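Local coordinates for fluoroacetyl-CoA thioesterase (PDB 3KUW), which hydrolyses fluoroacetyl-CoA to fluoroacetate and CoA before it can react with citrate synthase, and so confers resistance to fluoroacetate, at residues His20-His25 and Phe36-Ala41; Phe44-Met49 and Ile72-Thr77; Pro59-Gly64 and Arg120-Leu125. The protein carries 1 engineered substitution. All coordinates share one frame; numbering follows the deposited sequence.

From the N terminus the chain makes three contacts round an antiparallel sheet and its long helix. Interaction 1 comes first and closes a short, partly helical loop, pinning residues 20-25 to the segment 36-41 that leads into helix 42-56. Interaction 2 opens on that helix directly afterwards and sets it against strand 65-75; its residues touch those of interaction 1, as where Phe40 packs on Met45. Before interaction 2 closes, residues 59-64 have begun interaction 3, which closes far later at the end of strand 112-124. Interactions 2 and 3 therefore cross, and their strands are neighbours in one sheet. Interactions 1 and 3 lie on opposite sides of the chain's centre, and all three touch the second subunit.

Interaction 1. Residues His20-His25 and Phe36-Ala41; sequences HKTVRH and FPEVFA. With FAH (fluoroacetic acid), chain D.
Thr22 and Phe40 form a single backbone bridge, their CA atoms 4.4 Å apart, flanked by the hydrogen bonds from Ala41 N to Lys21 O (3.2 Å) and from Val23 N to Val39 O (3.1 Å). Beside the bridge Glu38 folds its chain at chi2 (-66°), bringing the carboxylate back over residues 20-25. Thr22 OG1 donates to Glu38 OE2 at 2.7 Å, arriving from above the carboxylate plane. The same oxygen lies 3.2 Å from Arg24 NE, but well out of the guanidinium plane, with Glu38 CD over one face, so this salt bridge rests on charge and no N-H points at it. Arg24 spends an N-H in its plane elsewhere: NH2 reaches Phe36 O at 2.7 Å, which it meets from above the carbonyl plane. One carboxylate oxygen thus ties a threonine hydroxyl and an arginine together. On the apolar side, Val23 CG2 is the hub, meeting Phe36 CD2 at 3.6 Å and also Val39 CG2 and Ala41 CB. It touches the methylene carbon of a bound fluoroacetate as well, whose fluorine approaches Phe36 CE2 (3.7 Å). That ligand is also hydrogen-bonded to Ser42 OG, and Phe40 and Ala41 belong to the substrate site, consistent with this loop lining the fluoroacetyl-CoA pocket.

Interaction 2. Residues Phe44-Met49 and Ile72-Thr77; sequences FMVGLM and ICVTHT. With FAH (fluoroacetic acid), chain E; FAH (fluoroacetic acid), chain F.
The hotdog fold wraps a sheet round one long helix, and here Met45, Val46 and Met49 of that helix meet Ile72 and Val74 of a strand at the sheet's edge within the chain, and His76 just past its end. Helix 44-49 and strand 72-75 run at 120° to one another, with their axes 10.6 Å apart, and no hydrogen bond joins the two segments: the grip is apolar and aromatic. Met45 extends with CG anti to its N (chi1 179°) and turns only at chi3, which brings SD and CE over one face of the His76 ring. SD stands 3.9 Å from the ring centroid, 12° off the normal, a sulfur-aromatic contact, while CE makes a CH-pi contact. The methylene of a bound fluoroacetate covers the opposite face, 3.5 Å from His76 NE2, so the ring is sandwiched. Further along the helix, the Met49 and Val74 side chains slide past each other in opposite directions, SD to CG1 3.9 Å, and Val46 meets Ile72, CG1 to CG1 4.1 Å. His76 ND1 is hydrogen-bonded to Ser42 OG, and strand 65-75 continues into an antiparallel sheet with the second subunit. Met45 thus covers one face of the active-site His76 in the catalytic pocket of this dimeric hotdog thioesterase.

Interaction 3. Residues Pro59-Gly64 and Arg120-Leu125; sequences PYLEPG and RAVIHL. With FAH (fluoroacetic acid), chain C.
Leu125 and Gly64 supply the one hydrogen bond across this contact: Leu125 N donates to Gly64 O at 2.9 Å, almost straight (167° at the hydrogen) and close to the line of the C=O bond. The same oxygen sits over a face of the His124 ring, 4.0 Å from CD2, and against Leu125 CB (3.4 Å). Gly64 has a positive phi (89°). His124 caps Lys127 N with ND1 at the start of helix 125-133. In the hotdog fold these residues mark where strand 112-124 ends and the chain passes into that helix, and the 59-64 loop, coming from the long helix, runs alongside on its way to strand 65-75. The apolar contacts centre on Val122. Its CG2 meets the edge of the Tyr60 ring at CD2, 4.0 Å away, the two side chains standing at about a right angle, while its CG1 lies 4.2 Å from Leu61 CD2. Tyr60 OH is hydrogen-bonded to Gly97 O. Two residues earlier in the strand, Arg120, part of the substrate site, points its guanidinium edge at a bound fluoroacetate: NH2 is 3.4 Å from the fluorine, and that ligand is also hydrogen-bonded to Ser42 N of the second subunit.

Interaction 1. Residues His20-His25 and Phe36-Ala41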
loop_
_atom_site.group_PDB
_atom_site.type_symbol
_atom_site.label_atom_id
_atom_site.label_comp_id
_atom_site.label_asym_id
_atom_site.label_seq_id
_atom_site.Cartn_x
_atom_site.Cartn_y
_atom_site.Cartn_z
ATOM N N HIS A 20 -5.876 -0.224 -15.467
ATOM C CA HIS A 20 -5.917 0.974 -14.648
ATOM C C HIS A 20 -5.455 0.719 -13.157
ATOM O O HIS A 20 -5.696 1.542 -12.251
ATOM C CB HIS A 20 -7.291 1.618 -14.768
ATOM C CG HIS A 20 -8.416 0.688 -14.449
ATOM N ND1 HIS A 20 -8.937 0.571 -13.178
ATOM C CD2 HIS A 20 -9.059 -0.228 -15.209
ATOM C CE1 HIS A 20 -9.913 -0.325 -13.184
ATOM N NE2 HIS A 20 -10.011 -0.825 -14.408
ATOM N N LYS A 21 -4.802 -0.434 -12.918
ATOM C CA LYS A 21 -4.224 -0.743 -11.597
ATOM C C LYS A 21 -2.721 -0.797 -11.623
ATOM O O LYS A 21 -2.084 -1.440 -10.767
ATOM C CB LYS A 21 -4.816 -2.031 -10.961
ATOM C CG LYS A 21 -6.322 -2.004 -10.581
ATOM C CD LYS A 21 -6.659 -0.819 -9.807
ATOM C CE LYS A 21 -7.783 -1.146 -8.888
ATOM N NZ LYS A 21 -8.833 -0.182 -8.963
ATOM N N THR A 22 -2.128 -0.095 -12.588
ATOM C CA THR A 22 -0.701 -0.074 -12.701
ATOM C C THR A 22 -0.148 1.165 -11.955
ATOM O O THR A 22 -0.869 2.083 -11.514
ATOM C CB THR A 22 -0.194 -0.093 -14.216
ATOM O OG1 THR A 22 -0.689 1.057 -14.909
ATOM C CG2 THR A 22 -0.656 -1.369 -14.978
ATOM N N VAL A 23 1.137 1.140 -11.719
ATOM C CA VAL A 23 1.811 2.240 -11.027
ATOM C C VAL A 23 1.268 3.634 -11.418
ATOM O O VAL A 23 0.922 4.438 -10.549
ATOM C CB VAL A 23 3.346 2.125 -11.302
ATOM C CG1 VAL A 23 4.138 3.413 -10.738
ATOM C CG2 VAL A 23 3.877 0.804 -10.669
ATOM N N ARG A 24 1.181 3.916 -12.730
ATOM C CA ARG A 24 0.827 5.299 -13.186
ATOM C C ARG A 24 -0.571 5.726 -12.752
ATOM O O ARG A 24 -0.832 6.905 -12.565
ATOM C CB ARG A 24 1.058 5.514 -14.711
ATOM C CG ARG A 24 0.172 4.690 -15.648
ATOM C CD ARG A 24 0.646 4.783 -17.149
ATOM N NE ARG A 24 2.081 4.431 -17.272
ATOM C CZ ARG A 24 2.886 4.657 -18.336
ATOM N NH1 ARG A 24 2.436 5.269 -19.433
ATOM N NH2 ARG A 24 4.177 4.317 -18.288
ATOM N N HIS A 25 -1.438 4.760 -12.485
ATOM C CA HIS A 25 -2.767 5.093 -12.098
ATOM C C HIS A 25 -2.866 5.237 -10.613
ATOM O O HIS A 25 -3.842 5.795 -10.175
ATOM C CB HIS A 25 -3.736 4.018 -12.582
ATOM C CG HIS A 25 -3.782 3.887 -14.077
ATOM N ND1 HIS A 25 -4.646 4.633 -14.862
ATOM C CD2 HIS A 25 -3.035 3.152 -14.926
ATOM C CE1 HIS A 25 -4.451 4.320 -16.131
ATOM N NE2 HIS A 25 -3.470 3.438 -16.197
ATOM N N PHE A 36 6.593 4.911 -15.943
ATOM C CA PHE A 36 6.946 3.641 -15.292
ATOM C C PHE A 36 6.286 2.461 -15.972
ATOM O O PHE A 36 5.171 2.585 -16.423
ATOM C CB PHE A 36 6.592 3.627 -13.819
ATOM C CG PHE A 36 7.311 2.575 -13.104
ATOM C CD1 PHE A 36 8.658 2.787 -12.741
ATOM C CD2 PHE A 36 6.702 1.323 -12.862
ATOM C CE1 PHE A 36 9.398 1.778 -12.116
ATOM C CE2 PHE A 36 7.414 0.286 -12.222
ATOM C CZ PHE A 36 8.781 0.522 -11.828
ATOM N N PRO A 37 6.986 1.302 -16.052
ATOM C CA PRO A 37 6.439 0.081 -16.574
ATOM C C PRO A 37 5.025 -0.228 -16.051
ATOM O O PRO A 37 4.670 0.081 -14.888
ATOM C CB PRO A 37 7.425 -0.957 -16.060
ATOM C CG PRO A 37 8.770 -0.233 -16.231
ATOM C CD PRO A 37 8.446 1.169 -15.826
ATOM N N GLU A 38 4.242 -0.792 -16.955
ATOM C CA GLU A 38 2.823 -1.096 -16.740
ATOM C C GLU A 38 2.625 -2.363 -15.933
ATOM O O GLU A 38 2.229 -3.414 -16.473
ATOM C CB GLU A 38 2.079 -1.188 -18.099
ATOM C CG GLU A 38 1.882 0.194 -18.756
ATOM C CD GLU A 38 0.948 1.106 -17.958
ATOM O OE1 GLU A 38 -0.117 1.500 -18.472
ATOM O OE2 GLU A 38 1.254 1.426 -16.800
ATOM N N VAL A 39 2.911 -2.255 -14.649
ATOM C CA VAL A 39 2.769 -3.365 -13.689
ATOM C C VAL A 39 1.913 -2.969 -12.477
ATOM O O VAL A 39 1.877 -1.803 -12.108
ATOM C CB VAL A 39 4.142 -3.869 -13.183
ATOM C CG1 VAL A 39 5.023 -4.373 -14.388
ATOM C CG2 VAL A 39 4.827 -2.774 -12.353
ATOM N N PHE A 40 1.246 -3.950 -11.888
ATOM C CA PHE A 40 0.346 -3.812 -10.725
ATOM C C PHE A 40 1.118 -3.042 -9.617
ATOM O O PHE A 40 2.134 -3.510 -9.163
ATOM C CB PHE A 40 0.006 -5.263 -10.267
ATOM C CG PHE A 40 -1.165 -5.380 -9.237
ATOM C CD1 PHE A 40 -2.344 -4.596 -9.368
ATOM C CD2 PHE A 40 -1.076 -6.330 -8.184
ATOM C CE1 PHE A 40 -3.414 -4.725 -8.472
ATOM C CE2 PHE A 40 -2.182 -6.508 -7.276
ATOM C CZ PHE A 40 -3.335 -5.653 -7.434
ATOM N N ALA A 41 0.611 -1.885 -9.178
ATOM C CA ALA A 41 1.296 -1.074 -8.130
ATOM C C ALA A 41 1.321 -1.801 -6.755
ATOM O O ALA A 41 0.336 -2.439 -6.401
ATOM C CB ALA A 41 0.665 0.273 -8.002
HETATM C C FAH D . 5.553 -0.866 -7.144
HETATM F F FAH D . 6.888 -1.379 -8.970
HETATM O O FAH D . 4.652 0.021 -7.035
HETATM C CH3 FAH D . 5.637 -1.639 -8.438
HETATM O OXT FAH D . 6.415 -1.161 -6.259
HETATM O O HOH W 1 2.526 2.240 -14.922
#

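Interaction 2. Residues Phe44-Met49 and Ile72-Thr77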
loop_
_atom_site.group_PDB
_atom_site.type_symbol
_atom_site.label_atom_id
_atom_site.label_comp_id
_atom_site.label_asym_id
_atom_site.label_seq_id
_atom_site.Cartn_x
_atom_site.Cartn_y
_atom_site.Cartn_z
ATOM N N PHE A 44 -1.799 -0.894 -4.779
ATOM C CA PHE A 44 -3.032 -1.595 -5.112
ATOM C C PHE A 44 -2.959 -3.072 -4.605
ATOM O O PHE A 44 -3.976 -3.664 -4.260
ATOM C CB PHE A 44 -3.232 -1.555 -6.666
ATOM C CG PHE A 44 -3.696 -0.230 -7.223
ATOM C CD1 PHE A 44 -4.932 0.307 -6.865
ATOM C CD2 PHE A 44 -2.964 0.396 -8.249
ATOM C CE1 PHE A 44 -5.408 1.509 -7.434
ATOM C CE2 PHE A 44 -3.365 1.580 -8.801
ATOM C CZ PHE A 44 -4.609 2.182 -8.384
ATOM N N MET A 45 -1.757 -3.666 -4.566
ATOM C CA MET A 45 -1.572 -5.033 -4.015
ATOM C C MET A 45 -1.986 -5.046 -2.548
ATOM O O MET A 45 -2.755 -5.941 -2.109
ATOM C CB MET A 45 -0.139 -5.567 -4.145
ATOM C CG MET A 45 -0.013 -7.015 -3.513
ATOM S SD MET A 45 1.614 -7.782 -3.702
ATOM C CE MET A 45 2.487 -6.887 -2.383
ATOM N N VAL A 46 -1.447 -4.061 -1.795
ATOM C CA VAL A 46 -1.823 -3.840 -0.408
ATOM C C VAL A 46 -3.347 -3.683 -0.276
ATOM O O VAL A 46 -4.007 -4.423 0.501
ATOM C CB VAL A 46 -1.087 -2.612 0.141
ATOM C CG1 VAL A 46 -1.646 -2.117 1.470
ATOM C CG2 VAL A 46 0.407 -2.963 0.301
ATOM N N GLY A 47 -3.917 -2.753 -1.051
ATOM C CA GLY A 47 -5.378 -2.582 -1.064
ATOM C C GLY A 47 -6.134 -3.876 -1.294
ATOM O O GLY A 47 -7.168 -4.125 -0.668
ATOM N N LEU A 48 -5.604 -4.735 -2.142
ATOM C CA LEU A 48 -6.312 -5.979 -2.504
ATOM C C LEU A 48 -6.168 -7.014 -1.374
ATOM O O LEU A 48 -7.104 -7.834 -1.095
ATOM C CB LEU A 48 -5.693 -6.547 -3.784
ATOM C CG LEU A 48 -6.269 -7.860 -4.291
ATOM C CD1 LEU A 48 -7.726 -7.623 -4.857
ATOM C CD2 LEU A 48 -5.426 -8.591 -5.344
ATOM N N MET A 49 -4.991 -6.973 -0.735
ATOM C CA MET A 49 -4.734 -7.799 0.445
ATOM C C MET A 49 -5.652 -7.413 1.613
ATOM O O MET A 49 -6.231 -8.311 2.257
ATOM C CB MET A 49 -3.277 -7.658 0.860
ATOM C CG MET A 49 -2.371 -8.505 -0.052
ATOM S SD MET A 49 -0.681 -8.161 0.464
ATOM C CE MET A 49 0.163 -9.581 -0.239
ATOM N N ILE A 72 0.661 -3.031 7.988
ATOM C CA ILE A 72 0.900 -3.912 6.853
ATOM C C ILE A 72 2.381 -4.174 6.776
ATOM O O ILE A 72 3.196 -3.210 6.890
ATOM C CB ILE A 72 0.338 -3.276 5.483
ATOM C CG1 ILE A 72 0.481 -4.262 4.315
ATOM C CG2 ILE A 72 0.985 -1.948 5.175
ATOM C CD1 ILE A 72 -0.531 -5.470 4.361
ATOM N N CYS A 73 2.766 -5.466 6.640
ATOM C CA CYS A 73 4.164 -5.860 6.604
ATOM C C CYS A 73 4.346 -6.926 5.528
ATOM O O CYS A 73 4.146 -8.126 5.775
ATOM C CB CYS A 73 4.656 -6.366 7.975
ATOM S SG CYS A 73 6.481 -6.563 8.047
ATOM N N VAL A 74 4.708 -6.520 4.316
ATOM C CA VAL A 74 4.734 -7.491 3.197
ATOM C C VAL A 74 5.944 -7.347 2.273
ATOM O O VAL A 74 6.500 -6.237 2.153
ATOM C CB VAL A 74 3.419 -7.414 2.273
ATOM C CG1 VAL A 74 2.217 -7.841 3.067
ATOM C CG2 VAL A 74 3.190 -6.005 1.649
ATOM N N THR A 75 6.262 -8.429 1.551
ATOM C CA THR A 75 7.284 -8.390 0.490
ATOM C C THR A 75 6.520 -8.230 -0.823
ATOM O O THR A 75 5.300 -8.517 -0.850
ATOM C CB THR A 75 8.091 -9.686 0.457
ATOM O OG1 THR A 75 7.208 -10.819 0.483
ATOM C CG2 THR A 75 9.009 -9.734 1.702
ATOM N N HIS A 76 7.179 -7.738 -1.865
ATOM C CA HIS A 76 6.573 -7.756 -3.213
ATOM C C HIS A 76 7.709 -8.291 -4.149
ATOM O O HIS A 76 8.647 -7.545 -4.489
ATOM C CB HIS A 76 6.118 -6.328 -3.610
ATOM C CG HIS A 76 5.202 -6.256 -4.815
ATOM N ND1 HIS A 76 4.542 -5.090 -5.173
ATOM C CD2 HIS A 76 4.812 -7.192 -5.716
ATOM C CE1 HIS A 76 3.795 -5.310 -6.251
ATOM N NE2 HIS A 76 3.936 -6.580 -6.597
ATOM N N THR A 77 7.580 -9.555 -4.557
ATOM C CA THR A 77 8.725 -10.402 -4.990
ATOM C C THR A 77 8.735 -10.701 -6.514
ATOM O O THR A 77 9.723 -11.227 -7.054
ATOM C CB THR A 77 8.757 -11.780 -4.216
ATOM O OG1 THR A 77 7.584 -12.537 -4.537
ATOM C CG2 THR A 77 8.763 -11.623 -2.724
HETATM C C FAH E . 7.835 -5.670 -7.691
HETATM F F FAH E . 6.252 -4.673 -9.400
HETATM O O FAH E . 7.889 -4.697 -6.891
HETATM C CH3 FAH E . 6.636 -5.790 -8.634
HETATM O OXT FAH E . 8.740 -6.555 -7.735
HETATM C C FAH F . 6.248 -3.407 -1.349
HETATM F F FAH F . 6.413 -1.189 -2.055
HETATM O O FAH F . 5.258 -3.674 -0.623
HETATM C CH3 FAH F . 6.947 -2.086 -1.175
HETATM O OXT FAH F . 6.679 -4.177 -2.231
#

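Interaction 3. Residues Pro59-Gly64 and Arg120-Leu125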
loop_
_atom_site.group_PDB
_atom_site.type_symbol
_atom_site.label_atom_id
_atom_site.label_comp_id
_atom_site.label_asym_id
_atom_site.label_seq_id
_atom_site.Cartn_x
_atom_site.Cartn_y
_atom_site.Cartn_z
ATOM N N PRO A 59 -18.410 -11.370 8.920
ATOM C CA PRO A 59 -19.225 -12.051 9.959
ATOM C C PRO A 59 -18.993 -11.560 11.392
ATOM O O PRO A 59 -19.897 -11.685 12.217
ATOM C CB PRO A 59 -18.756 -13.491 9.866
ATOM C CG PRO A 59 -18.354 -13.677 8.412
ATOM C CD PRO A 59 -17.769 -12.336 8.004
ATOM N N TYR A 60 -17.796 -11.027 11.702
ATOM C CA TYR A 60 -17.425 -10.585 13.049
ATOM C C TYR A 60 -18.031 -9.249 13.461
ATOM O O TYR A 60 -18.087 -8.937 14.661
ATOM C CB TYR A 60 -15.914 -10.453 13.125
ATOM C CG TYR A 60 -15.298 -10.409 14.513
ATOM C CD1 TYR A 60 -15.315 -11.544 15.361
ATOM C CD2 TYR A 60 -14.620 -9.250 14.973
ATOM C CE1 TYR A 60 -14.695 -11.506 16.674
ATOM C CE2 TYR A 60 -14.010 -9.218 16.278
ATOM C CZ TYR A 60 -14.057 -10.361 17.107
ATOM O OH TYR A 60 -13.449 -10.310 18.351
ATOM N N LEU A 61 -18.468 -8.456 12.474
ATOM C CA LEU A 61 -18.925 -7.076 12.729
ATOM C C LEU A 61 -20.312 -7.037 13.353
ATOM O O LEU A 61 -21.161 -7.824 12.969
ATOM C CB LEU A 61 -18.920 -6.229 11.445
ATOM C CG LEU A 61 -17.485 -5.934 10.896
ATOM C CD1 LEU A 61 -17.610 -5.183 9.670
ATOM C CD2 LEU A 61 -16.716 -5.076 11.888
ATOM N N GLU A 62 -20.491 -6.154 14.335
ATOM C CA GLU A 62 -21.831 -5.833 14.877
ATOM C C GLU A 62 -22.372 -4.620 14.092
ATOM O O GLU A 62 -21.572 -3.844 13.557
ATOM C CB GLU A 62 -21.751 -5.507 16.368
ATOM C CG GLU A 62 -21.395 -6.660 17.338
ATOM C CD GLU A 62 -22.339 -7.866 17.257
ATOM O OE1 GLU A 62 -23.521 -7.684 16.930
ATOM O OE2 GLU A 62 -21.887 -8.989 17.523
ATOM N N PRO A 63 -23.730 -4.446 13.998
ATOM C CA PRO A 63 -24.208 -3.263 13.216
ATOM C C PRO A 63 -23.653 -1.948 13.765
ATOM O O PRO A 63 -23.530 -1.761 14.990
ATOM C CB PRO A 63 -25.746 -3.284 13.373
ATOM C CG PRO A 63 -26.057 -4.366 14.476
ATOM C CD PRO A 63 -24.835 -5.302 14.496
ATOM N N GLY A 64 -23.301 -1.034 12.854
ATOM C CA GLY A 64 -22.690 0.215 13.258
ATOM C C GLY A 64 -21.140 0.184 13.361
ATOM O O GLY A 64 -20.496 1.231 13.575
ATOM N N ARG A 120 -5.812 -5.400 11.748
ATOM C CA ARG A 120 -6.992 -4.520 11.606
ATOM C C ARG A 120 -7.592 -4.324 12.978
ATOM O O ARG A 120 -7.374 -5.185 13.896
ATOM C CB ARG A 120 -8.048 -5.116 10.656
ATOM C CG ARG A 120 -7.564 -5.449 9.147
ATOM C CD ARG A 120 -8.820 -5.712 8.218
ATOM N NE ARG A 120 -9.607 -4.480 8.049
ATOM C CZ ARG A 120 -9.246 -3.423 7.284
ATOM N NH1 ARG A 120 -8.126 -3.435 6.557
ATOM N NH2 ARG A 120 -10.031 -2.366 7.229
ATOM N N ALA A 121 -8.253 -3.174 13.168
ATOM C CA ALA A 121 -8.993 -2.883 14.392
ATOM C C ALA A 121 -10.442 -2.606 14.046
ATOM O O ALA A 121 -10.733 -1.887 13.100
ATOM C CB ALA A 121 -8.431 -1.690 15.112
ATOM N N VAL A 122 -11.354 -3.167 14.849
ATOM C CA VAL A 122 -12.796 -2.924 14.705
ATOM C C VAL A 122 -13.057 -1.492 15.250
ATOM O O VAL A 122 -12.543 -1.121 16.328
ATOM C CB VAL A 122 -13.611 -3.956 15.524
ATOM C CG1 VAL A 122 -15.099 -3.648 15.516
ATOM C CG2 VAL A 122 -13.340 -5.414 15.035
ATOM N N ILE A 123 -13.854 -0.721 14.526
ATOM C CA ILE A 123 -14.194 0.650 14.948
ATOM C C ILE A 123 -15.707 0.862 15.036
ATOM O O ILE A 123 -16.450 0.184 14.359
ATOM C CB ILE A 123 -13.595 1.727 13.982
ATOM C CG1 ILE A 123 -14.071 1.508 12.530
ATOM C CG2 ILE A 123 -12.068 1.703 14.070
ATOM C CD1 ILE A 123 -13.795 2.718 11.607
ATOM N N HIS A 124 -16.133 1.848 15.826
ATOM C CA HIS A 124 -17.527 2.277 15.784
ATOM C C HIS A 124 -17.593 3.412 14.758
ATOM O O HIS A 124 -16.942 4.443 14.964
ATOM C CB HIS A 124 -18.004 2.733 17.158
ATOM C CG HIS A 124 -19.462 3.087 17.204
ATOM N ND1 HIS A 124 -19.930 4.363 16.956
ATOM C CD2 HIS A 124 -20.562 2.318 17.439
ATOM C CE1 HIS A 124 -21.253 4.368 17.052
ATOM N NE2 HIS A 124 -21.662 3.142 17.348
ATOM N N LEU A 125 -18.358 3.187 13.677
ATOM C CA LEU A 125 -18.324 3.991 12.444
ATOM C C LEU A 125 -18.663 5.436 12.738
ATOM O O LEU A 125 -18.045 6.344 12.188
ATOM C CB LEU A 125 -19.237 3.415 11.344
ATOM C CG LEU A 125 -18.725 2.225 10.505
ATOM C CD1 LEU A 125 -19.688 1.714 9.384
ATOM C CD2 LEU A 125 -17.358 2.530 9.893
HETATM C C FAH C . -7.819 2.257 5.571
HETATM F F FAH C . -8.642 -0.136 5.145
HETATM O O FAH C . -7.754 3.191 6.410
HETATM C CH3 FAH C . -8.804 1.084 5.834
HETATM O OXT FAH C . -7.079 2.301 4.545
#